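Local structure of anthrone oxidase-like protein (Streptomyces ambofaciens, 5F9P) at residues P129-G134 against R209-G214; M96-A101 against G171-S176; A150-F155 against S178-K183. The protein acts as a C–C bond-cleaving oxygenase in atypical angucycline biosynthesis, where it probably opens ring B of the polyketide oxidatively. One frame throughout, in Å; residues are numbered along the deposited sequence.

Contact 1 of 3, residues P129-G134 against R209-G214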
loop_
_atom_site.group_PDB
_atom_site.type_symbol
_atom_site.label_atom_id
_atom_site.label_comp_id
_atom_site.label_asym_id
_atom_site.label_seq_id
_atom_site.Cartn_x
_atom_site.Cartn_y
_atom_site.Cartn_z
ATOM N N PRO A 129 -13.096 -3.432 -1.359
ATOM C CA PRO A 129 -14.287 -2.576 -1.338
ATOM C C PRO A 129 -15.246 -3.172 -0.305
ATOM O O PRO A 129 -15.420 -4.390 -0.275
ATOM C CB PRO A 129 -14.853 -2.714 -2.760
ATOM C CG PRO A 129 -14.362 -4.031 -3.234
ATOM C CD PRO A 129 -13.027 -4.274 -2.564
ATOM N N VAL A 130 -15.829 -2.336 0.545
ATOM C CA VAL A 130 -16.744 -2.823 1.580
ATOM C C VAL A 130 -18.043 -2.032 1.567
ATOM O O VAL A 130 -18.126 -0.959 0.971
ATOM C CB VAL A 130 -16.114 -2.702 2.983
ATOM C CG1 VAL A 130 -14.854 -3.584 3.085
ATOM C CG2 VAL A 130 -15.786 -1.262 3.270
ATOM N N THR A 131 -19.064 -2.571 2.217
ATOM C CA THR A 131 -20.310 -1.849 2.362
ATOM C C THR A 131 -20.042 -0.700 3.306
ATOM O O THR A 131 -19.211 -0.818 4.215
ATOM C CB THR A 131 -21.426 -2.739 2.931
ATOM O OG1 THR A 131 -21.037 -3.212 4.222
ATOM C CG2 THR A 131 -21.686 -3.935 2.015
ATOM N N PRO A 132 -20.725 0.424 3.088
ATOM C CA PRO A 132 -20.607 1.567 3.998
ATOM C C PRO A 132 -21.050 1.133 5.388
ATOM O O PRO A 132 -20.418 1.490 6.387
ATOM C CB PRO A 132 -21.588 2.584 3.410
ATOM C CG PRO A 132 -21.787 2.155 1.987
ATOM C CD PRO A 132 -21.684 0.669 1.998
ATOM N N GLN A 133 -22.108 0.327 5.444
ATOM C CA GLN A 133 -22.573 -0.219 6.713
ATOM C C GLN A 133 -21.479 -1.049 7.404
ATOM O O GLN A 133 -21.321 -0.991 8.625
ATOM C CB GLN A 133 -23.841 -1.064 6.506
ATOM C CG GLN A 133 -24.501 -1.538 7.809
ATOM C CD GLN A 133 -25.299 -0.436 8.522
ATOM O OE1 GLN A 133 -25.841 0.460 7.879
ATOM N NE2 GLN A 133 -25.383 -0.518 9.847
ATOM N N GLY A 134 -20.718 -1.818 6.629
ATOM C CA GLY A 134 -19.778 -2.761 7.215
ATOM C C GLY A 134 -18.320 -2.323 7.332
ATOM O O GLY A 134 -17.473 -3.116 7.723
ATOM N N ARG A 209 -15.353 -11.157 4.754
ATOM C CA ARG A 209 -16.123 -11.742 3.652
ATOM C C ARG A 209 -17.586 -11.278 3.664
ATOM O O ARG A 209 -18.187 -11.030 2.608
ATOM C CB ARG A 209 -16.039 -13.274 3.713
ATOM C CG ARG A 209 -16.963 -14.015 2.732
ATOM C CD ARG A 209 -16.773 -15.520 2.892
ATOM N NE ARG A 209 -17.734 -16.330 2.145
ATOM C CZ ARG A 209 -17.421 -17.483 1.559
ATOM N NH1 ARG A 209 -16.174 -17.940 1.625
ATOM N NH2 ARG A 209 -18.346 -18.181 0.907
ATOM N N ALA A 210 -18.155 -11.138 4.854
ATOM C CA ALA A 210 -19.558 -10.733 4.974
ATOM C C ALA A 210 -19.833 -9.327 4.443
ATOM O O ALA A 210 -20.952 -9.027 4.032
ATOM C CB ALA A 210 -20.036 -10.859 6.430
ATOM N N VAL A 211 -18.822 -8.461 4.457
ATOM C CA VAL A 211 -19.051 -7.064 4.110
ATOM C C VAL A 211 -18.284 -6.579 2.883
ATOM O O VAL A 211 -18.330 -5.397 2.566
ATOM C CB VAL A 211 -18.758 -6.107 5.306
ATOM C CG1 VAL A 211 -19.635 -6.449 6.513
ATOM C CG2 VAL A 211 -17.294 -6.159 5.681
ATOM N N VAL A 212 -17.591 -7.484 2.196
ATOM C CA VAL A 212 -16.966 -7.158 0.910
ATOM C C VAL A 212 -18.029 -6.859 -0.152
ATOM O O VAL A 212 -18.974 -7.628 -0.330
ATOM C CB VAL A 212 -16.047 -8.306 0.409
ATOM C CG1 VAL A 212 -15.680 -8.101 -1.049
ATOM C CG2 VAL A 212 -14.786 -8.398 1.276
ATOM N N ALA A 213 -17.863 -5.750 -0.864
ATOM C CA ALA A 213 -18.878 -5.284 -1.799
ATOM C C ALA A 213 -18.317 -5.152 -3.212
ATOM O O ALA A 213 -18.309 -4.064 -3.790
ATOM C CB ALA A 213 -19.435 -3.952 -1.333
ATOM N N GLY A 214 -17.834 -6.248 -3.771
ATOM C CA GLY A 214 -17.157 -6.183 -5.059
ATOM C C GLY A 214 -15.880 -7.000 -5.023
ATOM O O GLY A 214 -15.544 -7.563 -3.984
#
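P129 and V211 each offer a flat carbonyl group to the other segment, and the two are met differently. A213 N comes to P129 O from above the carbonyl plane, 47° out of it, yet its N-H points almost straight at the oxygen across 2.9 Å. T131 N approaches V211 O nearly in line with that C=O bond, also at 2.9 Å. The ring of P129 presents its CG corner to G214, with CG 3.8 Å from G214 C.

The two bonds lie on either side of a single beta bridge between V130 and V212. The CA-H of V130 adds a second, weaker approach to V211 O, with V130 CA 3.2 Å away. P129 O likewise has the bond from A213 N and a CA-H contact from V212.

V211 is the main apolar side chain. Its CB bond points toward the other segment, and the side chain crosses that of T131 at about a right angle. CG1 rests 3.8 Å from G134 CA, close against the glycine backbone. CG2 sits 3.7 Å from G134 O. A213 CB lies against the V130–T131 peptide, 3.7 Å from V130 C. T131 OG1, between the backbone N and the carbonyl carbon (chi1 60°), takes a weak bond from G134 N, the N-cap residue of helix 135-142. A138 of that helix also touches V130 and V211.

Here the end of strand 122-130 meets the end of helix 199-211 and the link to strand 217-228. The side chains add mostly apolar packing. Both cross-segment hydrogen bonds are between backbone groups, so the junction probably depends little on polar side chains.

Contact 2 of 3, residues M96-A101 against G171-S176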
loop_
_atom_site.group_PDB
_atom_site.type_symbol
_atom_site.label_atom_id
_atom_site.label_comp_id
_atom_site.label_asym_id
_atom_site.label_seq_id
_atom_site.Cartn_x
_atom_site.Cartn_y
_atom_site.Cartn_z
HETATM N N MSE A 96 -5.379 6.488 -3.796
HETATM C CA MSE A 96 -6.226 6.277 -2.633
HETATM C C MSE A 96 -5.732 7.009 -1.392
HETATM O O MSE A 96 -4.582 6.859 -0.995
HETATM C CB MSE A 96 -6.329 4.779 -2.351
HETATM C CG MSE A 96 -7.105 3.996 -3.412
HETATM SE SE MSE A 96 -6.865 2.073 -3.190
HETATM C CE MSE A 96 -4.956 1.986 -3.670
ATOM N N GLN A 97 -6.610 7.791 -0.772
ATOM C CA GLN A 97 -6.245 8.531 0.427
ATOM C C GLN A 97 -6.777 7.808 1.655
ATOM O O GLN A 97 -7.953 7.446 1.705
ATOM C CB GLN A 97 -6.790 9.966 0.359
ATOM C CG GLN A 97 -6.414 10.692 -0.930
ATOM C CD GLN A 97 -7.066 12.065 -1.050
ATOM O OE1 GLN A 97 -7.251 12.758 -0.058
ATOM N NE2 GLN A 97 -7.417 12.455 -2.268
ATOM N N ASN A 98 -5.913 7.609 2.646
ATOM C CA ASN A 98 -6.228 6.768 3.789
ATOM C C ASN A 98 -5.750 7.346 5.096
ATOM O O ASN A 98 -4.888 8.227 5.130
ATOM C CB ASN A 98 -5.533 5.407 3.647
ATOM C CG ASN A 98 -5.614 4.862 2.250
ATOM O OD1 ASN A 98 -6.561 4.156 1.901
ATOM N ND2 ASN A 98 -4.628 5.203 1.427
ATOM N N GLU A 99 -6.288 6.811 6.182
ATOM C CA GLU A 99 -5.694 7.005 7.490
ATOM C C GLU A 99 -5.317 5.633 8.022
ATOM O O GLU A 99 -5.901 4.619 7.629
ATOM C CB GLU A 99 -6.649 7.729 8.436
ATOM C CG GLU A 99 -7.865 6.942 8.828
ATOM C CD GLU A 99 -8.858 7.784 9.635
ATOM O OE1 GLU A 99 -9.857 7.220 10.129
ATOM O OE2 GLU A 99 -8.638 9.011 9.770
ATOM N N VAL A 100 -4.311 5.594 8.885
ATOM C CA VAL A 100 -3.851 4.334 9.434
ATOM C C VAL A 100 -4.803 3.937 10.549
ATOM O O VAL A 100 -5.036 4.717 11.464
ATOM C CB VAL A 100 -2.412 4.458 9.977
ATOM C CG1 VAL A 100 -1.994 3.158 10.683
ATOM C CG2 VAL A 100 -1.453 4.797 8.839
ATOM N N ALA A 101 -5.383 2.742 10.464
ATOM C CA ALA A 101 -6.355 2.335 11.472
ATOM C C ALA A 101 -5.710 1.454 12.543
ATOM O O ALA A 101 -6.107 1.471 13.707
ATOM C CB ALA A 101 -7.552 1.619 10.822
ATOM N N GLY A 171 -16.908 4.376 -3.535
ATOM C CA GLY A 171 -17.483 3.617 -2.440
ATOM C C GLY A 171 -16.481 3.494 -1.315
ATOM O O GLY A 171 -15.368 4.025 -1.407
ATOM N N ALA A 172 -16.867 2.787 -0.263
ATOM C CA ALA A 172 -16.010 2.610 0.899
ATOM C C ALA A 172 -14.964 1.538 0.620
ATOM O O ALA A 172 -15.214 0.598 -0.131
ATOM C CB ALA A 172 -16.838 2.236 2.111
ATOM N N PHE A 173 -13.793 1.671 1.236
ATOM C CA PHE A 173 -12.761 0.658 1.063
ATOM C C PHE A 173 -11.798 0.620 2.248
ATOM O O PHE A 173 -11.654 1.598 2.983
ATOM C CB PHE A 173 -12.004 0.874 -0.258
ATOM C CG PHE A 173 -11.187 2.124 -0.286
ATOM C CD1 PHE A 173 -11.772 3.348 -0.595
ATOM C CD2 PHE A 173 -9.834 2.082 -0.006
ATOM C CE1 PHE A 173 -11.013 4.518 -0.623
ATOM C CE2 PHE A 173 -9.064 3.241 -0.030
ATOM C CZ PHE A 173 -9.652 4.461 -0.334
ATOM N N VAL A 174 -11.162 -0.529 2.451
ATOM C CA VAL A 174 -10.131 -0.651 3.476
ATOM C C VAL A 174 -8.984 -1.409 2.857
ATOM O O VAL A 174 -9.138 -2.033 1.806
ATOM C CB VAL A 174 -10.599 -1.385 4.733
ATOM C CG1 VAL A 174 -11.791 -0.681 5.342
ATOM C CG2 VAL A 174 -10.932 -2.832 4.409
ATOM N N ILE A 175 -7.826 -1.348 3.500
ATOM C CA ILE A 175 -6.630 -1.920 2.906
ATOM C C ILE A 175 -5.870 -2.700 3.938
ATOM O O ILE A 175 -5.763 -2.283 5.097
ATOM C CB ILE A 175 -5.708 -0.818 2.321
ATOM C CG1 ILE A 175 -6.295 -0.291 1.015
ATOM C CG2 ILE A 175 -4.278 -1.352 2.113
ATOM C CD1 ILE A 175 -5.624 0.967 0.506
ATOM N N SER A 176 -5.363 -3.849 3.506
ATOM C CA SER A 176 -4.493 -4.679 4.313
ATOM C C SER A 176 -3.098 -4.643 3.692
ATOM O O SER A 176 -2.939 -4.982 2.518
ATOM C CB SER A 176 -5.009 -6.123 4.289
ATOM O OG SER A 176 -4.107 -6.978 4.962
#
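M96 and N98 reach from strand 96-101 onto F173 and I175, and the packing is tight only there. The closest approach is N98 OD1 to F173 CE2, 3.3 Å, with the amide and ring planes nearly perpendicular at 87°. The same oxygen lies 3.6 Å from I175 CD1. M96, a selenomethionine, adds its CB at 3.9 Å from F173 CZ. Its selenium stands 4.7 Å from the centroid of the F173 ring, oblique to it, in a Met-aromatic contact. The bend at chi3 of M96 (-68°) turns CE away from the F173 ring, while SE also touches I175 CD1 at 4.1 Å.

F173 CG takes the position between the backbone N and carbonyl carbon (chi1 67°). The ring beyond it reaches M96 and N98 with its CE2 and CZ atoms.

Both strands belong to an eight-stranded antiparallel barrel, consistent with the dimeric alpha-beta barrel family. They are not neighbours in it: strand 155-167 runs between them. The contact is therefore made by side chains, across the inside of the barrel wall. L13 also touches N98, and F125 touches I175.

N98 ND2 is held by T11 O of the neighbouring strand 10-17. N98 OD1, in contrast, is buried here and has no partner in the model.

The looser part follows from the strand geometry. The axes come no nearer than 8.8 Å, and the strands cross steeply. Q97 turns its CB bond away from strand 172-176, and its OE1 bonds R165. Beyond N98 strand 96-101 draws off, and partly exposed E99, V100 and A101 make no contact with segment 171-176.

Contact 3 of 3, residues A150-F155 against S178-K183; sequences AQVPGF and SQWDSK
F155 and W180 form an antiparallel, non-hydrogen-bonded pair with CA atoms 4.8 Å apart, next to a bond of 2.8 Å from D181 N to G154 O. W180 CA adds a CA-H contact to the same oxygen. G154 is the third residue of a type II turn from V152 to F155, where its positive phi (93°) suits glycine.

The side chains of F155 and W180 meet on one face of the sheet. F155 CG is anti to the backbone N, and from this placement the phenyl points its edge toward the face of the indole. The centroids of the phenyl and the six-membered ring are 5.6 Å apart, and the planes stand at 79°, an edge-to-face stack. F155 CD1 lies over the indole face, offset toward its rim. F155 CB also lies over that face, 4.2 Å from the six-membered centroid, as a CH-pi contact. V152 CG1 comes to the edge of the indole instead, 3.8 Å from W180 CZ3.

The turn leads into strand 155-167, which pairs antiparallel with strand 172-180 in the barrel of this antibiotic biosynthesis monooxygenase-type domain. W180 closes its strand, and the rings of W186 and Y189 also meet its indole. A glycerol, probably from the crystallisation liquor, lies about 5 Å from its side chain.

W180 NE1 gives a bond of 2.9 Å to S178 OG, two residues back on the same strand. S178 OG lies 17° out of the indole plane. The link helps to fix the rotation of the indole.

At the exposed margin, D181 OD2 sits 3.2 Å from G154 CA. The other carboxylate oxygen, OD1, makes a salt bridge with R156. S182 then caps the helix that follows, with its OG bonded to A185 N.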
loop_
_atom_site.group_PDB
_atom_site.type_symbol
_atom_site.label_atom_id
_atom_site.label_comp_id
_atom_site.label_asym_id
_atom_site.label_seq_id
_atom_site.Cartn_x
_atom_site.Cartn_y
_atom_site.Cartn_z
ATOM N N ALA A 150 0.877 -12.230 14.637
ATOM C CA ALA A 150 2.182 -12.017 15.260
ATOM C C ALA A 150 2.891 -13.320 15.623
ATOM O O ALA A 150 4.110 -13.332 15.814
ATOM C CB ALA A 150 2.052 -11.121 16.491
ATOM N N GLN A 151 2.140 -14.414 15.723
ATOM C CA GLN A 151 2.745 -15.702 16.030
ATOM C C GLN A 151 2.834 -16.627 14.816
ATOM O O GLN A 151 3.280 -17.759 14.929
ATOM C CB GLN A 151 2.039 -16.378 17.209
ATOM C CG GLN A 151 2.360 -15.735 18.568
ATOM C CD GLN A 151 1.597 -14.448 18.801
ATOM O OE1 GLN A 151 2.161 -13.438 19.243
ATOM N NE2 GLN A 151 0.300 -14.476 18.516
ATOM N N VAL A 152 2.420 -16.138 13.652
ATOM C CA VAL A 152 2.599 -16.883 12.409
ATOM C C VAL A 152 4.070 -16.820 11.968
ATOM O O VAL A 152 4.672 -15.748 11.968
ATOM C CB VAL A 152 1.712 -16.307 11.286
ATOM C CG1 VAL A 152 2.053 -16.960 9.940
ATOM C CG2 VAL A 152 0.217 -16.454 11.642
ATOM N N PRO A 153 4.654 -17.975 11.606
ATOM C CA PRO A 153 6.066 -18.017 11.203
ATOM C C PRO A 153 6.323 -17.189 9.950
ATOM O O PRO A 153 5.657 -17.397 8.937
ATOM C CB PRO A 153 6.296 -19.499 10.893
ATOM C CG PRO A 153 5.212 -20.223 11.660
ATOM C CD PRO A 153 4.034 -19.313 11.593
ATOM N N GLY A 154 7.278 -16.268 10.023
ATOM C CA GLY A 154 7.662 -15.481 8.862
ATOM C C GLY A 154 6.907 -14.168 8.768
ATOM O O GLY A 154 7.216 -13.307 7.938
ATOM N N PHE A 155 5.906 -14.009 9.620
ATOM C CA PHE A 155 5.147 -12.775 9.627
ATOM C C PHE A 155 5.979 -11.685 10.275
ATOM O O PHE A 155 6.573 -11.907 11.335
ATOM C CB PHE A 155 3.832 -12.940 10.384
ATOM C CG PHE A 155 3.161 -11.632 10.704
ATOM C CD1 PHE A 155 2.384 -10.982 9.753
ATOM C CD2 PHE A 155 3.328 -11.037 11.948
ATOM C CE1 PHE A 155 1.764 -9.769 10.054
ATOM C CE2 PHE A 155 2.713 -9.828 12.251
ATOM C CZ PHE A 155 1.934 -9.190 11.293
ATOM N N SER A 178 0.749 -6.017 4.548
ATOM C CA SER A 178 1.563 -6.827 5.445
ATOM C C SER A 178 2.976 -7.126 4.915
ATOM O O SER A 178 3.219 -7.119 3.705
ATOM C CB SER A 178 0.839 -8.130 5.837
ATOM O OG SER A 178 0.520 -8.956 4.726
ATOM N N GLN A 179 3.894 -7.388 5.844
ATOM C CA GLN A 179 5.284 -7.718 5.534
ATOM C C GLN A 179 5.652 -9.129 6.005
ATOM O O GLN A 179 5.291 -9.536 7.115
ATOM C CB GLN A 179 6.227 -6.720 6.206
ATOM C CG GLN A 179 6.010 -5.277 5.787
ATOM C CD GLN A 179 6.878 -4.318 6.581
ATOM O OE1 GLN A 179 7.093 -4.506 7.779
ATOM N NE2 GLN A 179 7.394 -3.294 5.912
ATOM N N TRP A 180 6.402 -9.850 5.170
ATOM C CA TRP A 180 6.731 -11.247 5.417
ATOM C C TRP A 180 8.232 -11.509 5.176
ATOM O O TRP A 180 8.892 -10.733 4.477
ATOM C CB TRP A 180 5.870 -12.131 4.505
ATOM C CG TRP A 180 4.401 -11.989 4.793
ATOM C CD1 TRP A 180 3.550 -11.018 4.329
ATOM C CD2 TRP A 180 3.618 -12.851 5.618
ATOM N NE1 TRP A 180 2.280 -11.230 4.823
ATOM C CE2 TRP A 180 2.301 -12.341 5.630
ATOM C CE3 TRP A 180 3.908 -14.003 6.364
ATOM C CZ2 TRP A 180 1.273 -12.947 6.350
ATOM C CZ3 TRP A 180 2.880 -14.607 7.084
ATOM C CH2 TRP A 180 1.581 -14.075 7.065
ATOM N N ASP A 181 8.763 -12.589 5.755
ATOM C CA ASP A 181 10.180 -12.929 5.597
ATOM C C ASP A 181 10.531 -13.214 4.157
ATOM O O ASP A 181 11.645 -12.943 3.717
ATOM C CB ASP A 181 10.557 -14.169 6.420
ATOM C CG ASP A 181 10.738 -13.865 7.891
ATOM O OD1 ASP A 181 10.810 -12.668 8.231
ATOM O OD2 ASP A 181 10.817 -14.824 8.705
ATOM N N SER A 182 9.586 -13.807 3.438
ATOM C CA SER A 182 9.840 -14.289 2.093
ATOM C C SER A 182 8.543 -14.628 1.378
ATOM O O SER A 182 7.492 -14.743 2.005
ATOM C CB SER A 182 10.707 -15.545 2.147
ATOM O OG SER A 182 10.047 -16.581 2.856
ATOM N N LYS A 183 8.632 -14.791 0.060
ATOM C CA LYS A 183 7.524 -15.290 -0.740
ATOM C C LYS A 183 7.064 -16.627 -0.148
ATOM O O LYS A 183 5.866 -16.893 -0.008
ATOM C CB LYS A 183 7.996 -15.485 -2.186
ATOM C CG LYS A 183 6.914 -15.814 -3.217
ATOM C CD LYS A 183 7.520 -15.688 -4.609
ATOM C CE LYS A 183 6.475 -15.455 -5.663
ATOM N NZ LYS A 183 5.774 -16.737 -5.983
#

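In the fold
All three contacts reach the one closed sheet of eight strands. Contacts 1 and 2 have centres about 13 Å apart and touch where strands 122-130 and 172-180 run side by side, V130 N lying 3.1 Å from A172 O. Contacts 2 and 3 both use strand 172-180; their centres are about 22 Å apart. Contacts 1 and 3 are farthest apart, at about 26 Å between centres. Along the chain, contact 3 nests inside the loop closed by contact 1, while contact 2 crosses both. Contact 2 ties strand 92-105 to the second half of the chain. Contacts 1 and 3 fasten helix and loop connections to the barrel strands.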